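Local coordinates for ribonucleoside-diphosphate reductase (Pseudomonas aeruginosa, PDB 5IM3), which probably reduces ribonucleoside diphosphates to their deoxy forms as the large chain of an allosterically regulated ribonucleotide reductase, supplying precursors for DNA synthesis, at residues A[816-822]-A[839-844]; A[788-792]-A[804-809]. The contacts are given in a common frame with arbitrary orientation. Residue numbers count along the deposited sequence, not the author numbering.

Contact 1: residues A[816-822]-A[839-844]; sequences RGLWDPV and RIPQDL
Residues 816-822 leave one helix and enter the next. Gly817 (phi/psi 70/24), whose positive phi suits glycine, ends helix 807-815 in a Schellman motif; extended Asp820 is the N-cap of helix 821-829, its OD1 accepting from Met823 N. Residues 839-844 run as loop to the N-cap Pro841, then turn into helix 842-847. Leu818 and Ile840 have the nearest CA atoms, 7.4 Å apart. Between two salt bridges sits Leu818 (m, t): its CD1 lies 3.7 Å from Pro841 CD and 3.3 Å from Arg839 O, a branched apolar side chain filling the gap beside the proline ring. Arg839, long enough to span the gap, has chi3 near +62°; its NH2 bonds Asp820 OD2 at 2.8 Å, while bonds from NH1 and NH2 to OD1 are weak. Val822 CG2 comes within 3.2 Å of Arg839 NH1. Arg816 (chi1 and chi2 m) brings NH2 to Asp843 OD2 at a very short 2.5 Å, with Leu844 CD2 over one guanidinium face. Thr54 and Leu58 of the second subunit pack on Val822 and Pro821. Here a short connection between consecutive helices, begun by a Schellman motif and closed by an Asp N-cap, is salt-bridged to a later helix start in the reductase barrel domain.

Contact 2: residues A[788-792]-A[804-809]; sequences TYQNL and VINPYL
Residues 788-792 form an irregular loop that becomes extended at Leu792, the first residue of strand 792-795. Residues 804-809 finish strand 802-805, turn at Asn806 (phi/psi -36/112) and start helix 807-815. The backbones are antiparallel: Leu792 and Ile805 make a non-hydrogen-bonded pair with CA atoms 4.5 Å apart, and the CA atoms of Asn791 and Asn806 lie 4.9 Å apart.

Two nearly straight hydrogen bonds join the asparagines. Asn806 N donates to Asn791 O at 2.8 Å, and Asn806 ND2 to Asn791 OD1 at 3.3 Å. Asparagine suits both places because its amide can donate and accept at once. Asn806 (chi1 t) turns OD1 to its own helix as N-cap, taking Tyr808 N at 2.8 Å and, weakly, Leu809 N at 3.3 Å. Asn791 (chi1 m) sends ND2 to Tyr848 O and Gly832 O, while Thr788 OG1 bonds Tyr670 OH.

CA-H...O contacts flank the bridge, from Ile805 CA to Asn791 O at 3.4 Å and from Leu792 CA to Val804 O at 3.3 Å.

Apolar packing adds Leu792 CD1 to Ile805 CG1 at 3.9 Å; both side chains lie on the same face of the hairpin and are buried, which suits leucine and isoleucine. Leu809 (t, p) brings CD2 to 4.1 Å from Asn791 CB.

This buried site closes the open end of a two-stranded beta hairpin. Helix 665-672 brings Tyr670 against both asparagines, helix 821-829 packs Leu827 and Lys828 on Leu792, and helix 807-815 leads directly out of the second strand.

Both contacts belong to the reductase barrel domain and follow in series: contact 2 closes before contact 1 opens. Helix 807-815 connects them, starting at the Asn806 cap of contact 2 and ending just before the Gly817 turn of contact 1; helix 821-829 follows. Their centres lie about 14 Å apart, and they meet directly where Trp819 CH2 packs 3.7 Å from Ile805 CD1, at the end of strand 802-805. Trp819 also touches both helices, its NE1 bonded to Arg215 O. The hairpin thus runs on into helix 807-815, the turn and helix 821-829, with contact 2 buried and contact 1 reaching the second subunit.

Contact 1: residues A[816-822]-A[839-844]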
loop_
_atom_site.group_PDB
_atom_site.type_symbol
_atom_site.label_atom_id
_atom_site.label_comp_id
_atom_site.label_asym_id
_atom_site.label_seq_id
_atom_site.Cartn_x
_atom_site.Cartn_y
_atom_site.Cartn_z
ATOM N N ARG A 816 21.432 21.141 -38.558
ATOM C CA ARG A 816 20.756 19.964 -39.087
ATOM C C ARG A 816 19.532 20.311 -39.925
ATOM O O ARG A 816 18.966 19.416 -40.561
ATOM C CB ARG A 816 20.330 19.045 -37.939
ATOM C CG ARG A 816 21.457 18.613 -37.013
ATOM C CD ARG A 816 22.405 17.639 -37.692
ATOM N NE ARG A 816 23.246 16.945 -36.721
ATOM C CZ ARG A 816 24.335 17.467 -36.167
ATOM N NH1 ARG A 816 24.722 18.696 -36.483
ATOM N NH2 ARG A 816 25.037 16.761 -35.288
ATOM N N GLY A 817 19.116 21.576 -39.948
ATOM C CA GLY A 817 17.864 21.934 -40.581
ATOM C C GLY A 817 16.640 21.460 -39.834
ATOM O O GLY A 817 15.579 21.296 -40.443
ATOM N N LEU A 818 16.757 21.239 -38.522
ATOM C CA LEU A 818 15.684 20.682 -37.706
ATOM C C LEU A 818 15.067 21.713 -36.764
ATOM O O LEU A 818 14.436 21.335 -35.771
ATOM C CB LEU A 818 16.200 19.488 -36.899
ATOM C CG LEU A 818 16.681 18.258 -37.676
ATOM C CD1 LEU A 818 17.362 17.273 -36.731
ATOM C CD2 LEU A 818 15.529 17.586 -38.407
ATOM N N TRP A 819 15.237 23.003 -37.045
ATOM C CA TRP A 819 14.646 24.064 -36.234
ATOM C C TRP A 819 13.454 24.640 -36.990
ATOM O O TRP A 819 13.624 25.368 -37.974
ATOM C CB TRP A 819 15.676 25.144 -35.912
ATOM C CG TRP A 819 15.159 26.204 -34.976
ATOM C CD1 TRP A 819 15.007 27.532 -35.248
ATOM C CD2 TRP A 819 14.715 26.020 -33.622
ATOM N NE1 TRP A 819 14.505 28.188 -34.150
ATOM C CE2 TRP A 819 14.316 27.283 -33.139
ATOM C CE3 TRP A 819 14.622 24.913 -32.772
ATOM C CZ2 TRP A 819 13.832 27.468 -31.844
ATOM C CZ3 TRP A 819 14.140 25.102 -31.484
ATOM C CH2 TRP A 819 13.751 26.369 -31.036
ATOM N N ASP A 820 12.252 24.312 -36.529
ATOM C CA ASP A 820 11.023 24.717 -37.197
ATOM C C ASP A 820 9.898 24.690 -36.173
ATOM O O ASP A 820 10.091 24.229 -35.039
ATOM C CB ASP A 820 10.709 23.801 -38.395
ATOM C CG ASP A 820 10.956 22.337 -38.097
ATOM O OD1 ASP A 820 10.540 21.865 -37.020
ATOM O OD2 ASP A 820 11.566 21.658 -38.948
ATOM N N PRO A 821 8.714 25.200 -36.529
ATOM C CA PRO A 821 7.613 25.237 -35.550
ATOM C C PRO A 821 7.274 23.896 -34.917
ATOM O O PRO A 821 7.012 23.855 -33.707
ATOM C CB PRO A 821 6.447 25.786 -36.380
ATOM C CG PRO A 821 7.101 26.673 -37.373
ATOM C CD PRO A 821 8.410 26.010 -37.722
ATOM N N VAL A 822 7.263 22.800 -35.679
ATOM C CA VAL A 822 6.887 21.516 -35.089
ATOM C C VAL A 822 7.909 21.094 -34.040
ATOM O O VAL A 822 7.549 20.548 -32.990
ATOM C CB VAL A 822 6.711 20.438 -36.178
ATOM C CG1 VAL A 822 5.600 20.829 -37.146
ATOM C CG2 VAL A 822 8.009 20.201 -36.924
ATOM N N ARG A 839 13.080 12.846 -34.866
ATOM C CA ARG A 839 13.791 13.608 -35.886
ATOM C C ARG A 839 15.191 14.032 -35.457
ATOM O O ARG A 839 16.027 14.310 -36.322
ATOM C CB ARG A 839 12.976 14.837 -36.274
ATOM C CG ARG A 839 11.751 14.509 -37.115
ATOM C CD ARG A 839 10.860 15.720 -37.256
ATOM N NE ARG A 839 11.548 16.816 -37.935
ATOM C CZ ARG A 839 11.444 18.099 -37.600
ATOM N NH1 ARG A 839 10.686 18.477 -36.577
ATOM N NH2 ARG A 839 12.116 19.014 -38.286
ATOM N N ILE A 840 15.470 14.090 -34.163
ATOM C CA ILE A 840 16.792 14.522 -33.702
ATOM C C ILE A 840 17.741 13.327 -33.740
ATOM O O ILE A 840 17.416 12.271 -33.174
ATOM C CB ILE A 840 16.705 15.114 -32.300
ATOM C CG1 ILE A 840 16.175 16.548 -32.393
ATOM C CG2 ILE A 840 18.072 15.093 -31.601
ATOM C CD1 ILE A 840 16.259 17.326 -31.070
ATOM N N PRO A 841 18.905 13.444 -34.377
ATOM C CA PRO A 841 19.832 12.308 -34.425
ATOM C C PRO A 841 20.404 11.990 -33.052
ATOM O O PRO A 841 20.370 12.802 -32.125
ATOM C CB PRO A 841 20.925 12.776 -35.392
ATOM C CG PRO A 841 20.864 14.263 -35.344
ATOM C CD PRO A 841 19.423 14.607 -35.119
ATOM N N GLN A 842 20.944 10.775 -32.937
ATOM C CA GLN A 842 21.351 10.265 -31.633
ATOM C C GLN A 842 22.511 11.061 -31.047
ATOM O O GLN A 842 22.635 11.150 -29.820
ATOM C CB GLN A 842 21.725 8.785 -31.741
ATOM C CG GLN A 842 21.872 8.082 -30.396
ATOM C CD GLN A 842 20.577 8.049 -29.604
ATOM O OE1 GLN A 842 19.493 7.911 -30.171
ATOM N NE2 GLN A 842 20.685 8.180 -28.286
ATOM N N ASP A 843 23.365 11.644 -31.892
ATOM C CA ASP A 843 24.478 12.434 -31.374
ATOM C C ASP A 843 23.986 13.669 -30.629
ATOM O O ASP A 843 24.631 14.113 -29.670
ATOM C CB ASP A 843 25.414 12.843 -32.510
ATOM C CG ASP A 843 24.760 13.797 -33.487
ATOM O OD1 ASP A 843 23.609 13.534 -33.893
ATOM O OD2 ASP A 843 25.397 14.813 -33.842
ATOM N N LEU A 844 22.854 14.239 -31.051
ATOM C CA LEU A 844 22.287 15.384 -30.346
ATOM C C LEU A 844 21.426 14.961 -29.165
ATOM O O LEU A 844 21.333 15.700 -28.181
ATOM C CB LEU A 844 21.468 16.246 -31.311
ATOM C CG LEU A 844 22.202 17.440 -31.929
ATOM C CD1 LEU A 844 23.576 17.038 -32.446
ATOM C CD2 LEU A 844 21.370 18.052 -33.054
#

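Contact 2: residues A[788-792]-A[804-809]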
loop_
_atom_site.group_PDB
_atom_site.type_symbol
_atom_site.label_atom_id
_atom_site.label_comp_id
_atom_site.label_asym_id
_atom_site.label_seq_id
_atom_site.Cartn_x
_atom_site.Cartn_y
_atom_site.Cartn_z
ATOM N N THR A 788 22.882 20.762 -17.601
ATOM C CA THR A 788 21.638 21.487 -17.822
ATOM C C THR A 788 20.489 20.775 -17.122
ATOM O O THR A 788 20.254 19.585 -17.348
ATOM C CB THR A 788 21.360 21.601 -19.324
ATOM O OG1 THR A 788 22.461 22.254 -19.964
ATOM C CG2 THR A 788 20.080 22.393 -19.586
ATOM N N TYR A 789 19.780 21.504 -16.260
ATOM C CA TYR A 789 18.647 20.908 -15.560
ATOM C C TYR A 789 17.483 20.656 -16.514
ATOM O O TYR A 789 16.794 19.635 -16.406
ATOM C CB TYR A 789 18.214 21.800 -14.396
ATOM C CG TYR A 789 17.204 21.142 -13.484
ATOM C CD1 TYR A 789 17.593 20.160 -12.582
ATOM C CD2 TYR A 789 15.863 21.498 -13.527
ATOM C CE1 TYR A 789 16.676 19.552 -11.746
ATOM C CE2 TYR A 789 14.938 20.897 -12.694
ATOM C CZ TYR A 789 15.352 19.923 -11.805
ATOM O OH TYR A 789 14.441 19.313 -10.972
ATOM N N GLN A 790 17.249 21.568 -17.455
ATOM C CA GLN A 790 16.258 21.345 -18.499
ATOM C C GLN A 790 16.524 22.315 -19.642
ATOM O O GLN A 790 16.795 23.495 -19.412
ATOM C CB GLN A 790 14.831 21.515 -17.969
ATOM C CG GLN A 790 14.604 22.794 -17.190
ATOM C CD GLN A 790 13.220 22.861 -16.577
ATOM O OE1 GLN A 790 12.356 22.032 -16.871
ATOM N NE2 GLN A 790 13.003 23.848 -15.714
ATOM N N ASN A 791 16.449 21.801 -20.872
ATOM C CA ASN A 791 16.703 22.603 -22.064
ATOM C C ASN A 791 15.613 23.632 -22.333
ATOM O O ASN A 791 15.751 24.415 -23.276
ATOM C CB ASN A 791 16.853 21.690 -23.280
ATOM C CG ASN A 791 18.019 20.729 -23.147
ATOM O OD1 ASN A 791 19.125 21.124 -22.776
ATOM N ND2 ASN A 791 17.775 19.456 -23.441
ATOM N N LEU A 792 14.547 23.654 -21.537
ATOM C CA LEU A 792 13.443 24.577 -21.747
ATOM C C LEU A 792 12.827 24.923 -20.399
ATOM O O LEU A 792 12.637 24.043 -19.557
ATOM C CB LEU A 792 12.394 23.961 -22.681
ATOM C CG LEU A 792 11.145 24.765 -23.050
ATOM C CD1 LEU A 792 10.639 24.321 -24.419
ATOM C CD2 LEU A 792 10.044 24.598 -22.009
ATOM N N VAL A 804 11.862 29.874 -22.812
ATOM C CA VAL A 804 13.269 30.063 -23.137
ATOM C C VAL A 804 13.878 28.696 -23.403
ATOM O O VAL A 804 13.759 27.788 -22.575
ATOM C CB VAL A 804 14.027 30.787 -22.009
ATOM C CG1 VAL A 804 15.513 30.917 -22.347
ATOM C CG2 VAL A 804 13.410 32.156 -21.757
ATOM N N ILE A 805 14.536 28.557 -24.550
ATOM C CA ILE A 805 15.087 27.286 -25.002
ATOM C C ILE A 805 16.601 27.410 -25.079
ATOM O O ILE A 805 17.126 28.416 -25.569
ATOM C CB ILE A 805 14.498 26.877 -26.368
ATOM C CG1 ILE A 805 12.970 26.813 -26.277
ATOM C CG2 ILE A 805 15.076 25.538 -26.834
ATOM C CD1 ILE A 805 12.280 26.499 -27.591
ATOM N N ASN A 806 17.297 26.378 -24.589
ATOM C CA ASN A 806 18.752 26.268 -24.625
ATOM C C ASN A 806 19.301 26.868 -25.918
ATOM O O ASN A 806 19.063 26.319 -27.002
ATOM C CB ASN A 806 19.162 24.799 -24.494
ATOM C CG ASN A 806 20.667 24.601 -24.470
ATOM O OD1 ASN A 806 21.433 25.448 -24.935
ATOM N ND2 ASN A 806 21.098 23.465 -23.936
ATOM N N PRO A 807 20.028 27.989 -25.849
ATOM C CA PRO A 807 20.539 28.601 -27.088
ATOM C C PRO A 807 21.472 27.698 -27.875
ATOM O O PRO A 807 21.538 27.816 -29.107
ATOM C CB PRO A 807 21.265 29.857 -26.584
ATOM C CG PRO A 807 20.665 30.143 -25.256
ATOM C CD PRO A 807 20.330 28.810 -24.667
ATOM N N TYR A 808 22.202 26.803 -27.208
ATOM C CA TYR A 808 23.100 25.905 -27.925
ATOM C C TYR A 808 22.317 24.821 -28.659
ATOM O O TYR A 808 22.684 24.426 -29.772
ATOM C CB TYR A 808 24.107 25.286 -26.955
ATOM C CG TYR A 808 25.049 26.293 -26.331
ATOM C CD1 TYR A 808 24.673 27.020 -25.208
ATOM C CD2 TYR A 808 26.312 26.517 -26.861
ATOM C CE1 TYR A 808 25.528 27.941 -24.632
ATOM C CE2 TYR A 808 27.173 27.436 -26.292
ATOM C CZ TYR A 808 26.776 28.145 -25.177
ATOM O OH TYR A 808 27.630 29.059 -24.603
ATOM N N LEU A 809 21.228 24.338 -28.053
ATOM C CA LEU A 809 20.408 23.318 -28.700
ATOM C C LEU A 809 19.810 23.840 -29.998
ATOM O O LEU A 809 19.869 23.172 -31.038
ATOM C CB LEU A 809 19.301 22.857 -27.750
ATOM C CG LEU A 809 18.238 21.942 -28.371
ATOM C CD1 LEU A 809 18.874 20.692 -28.951
ATOM C CD2 LEU A 809 17.184 21.583 -27.339
#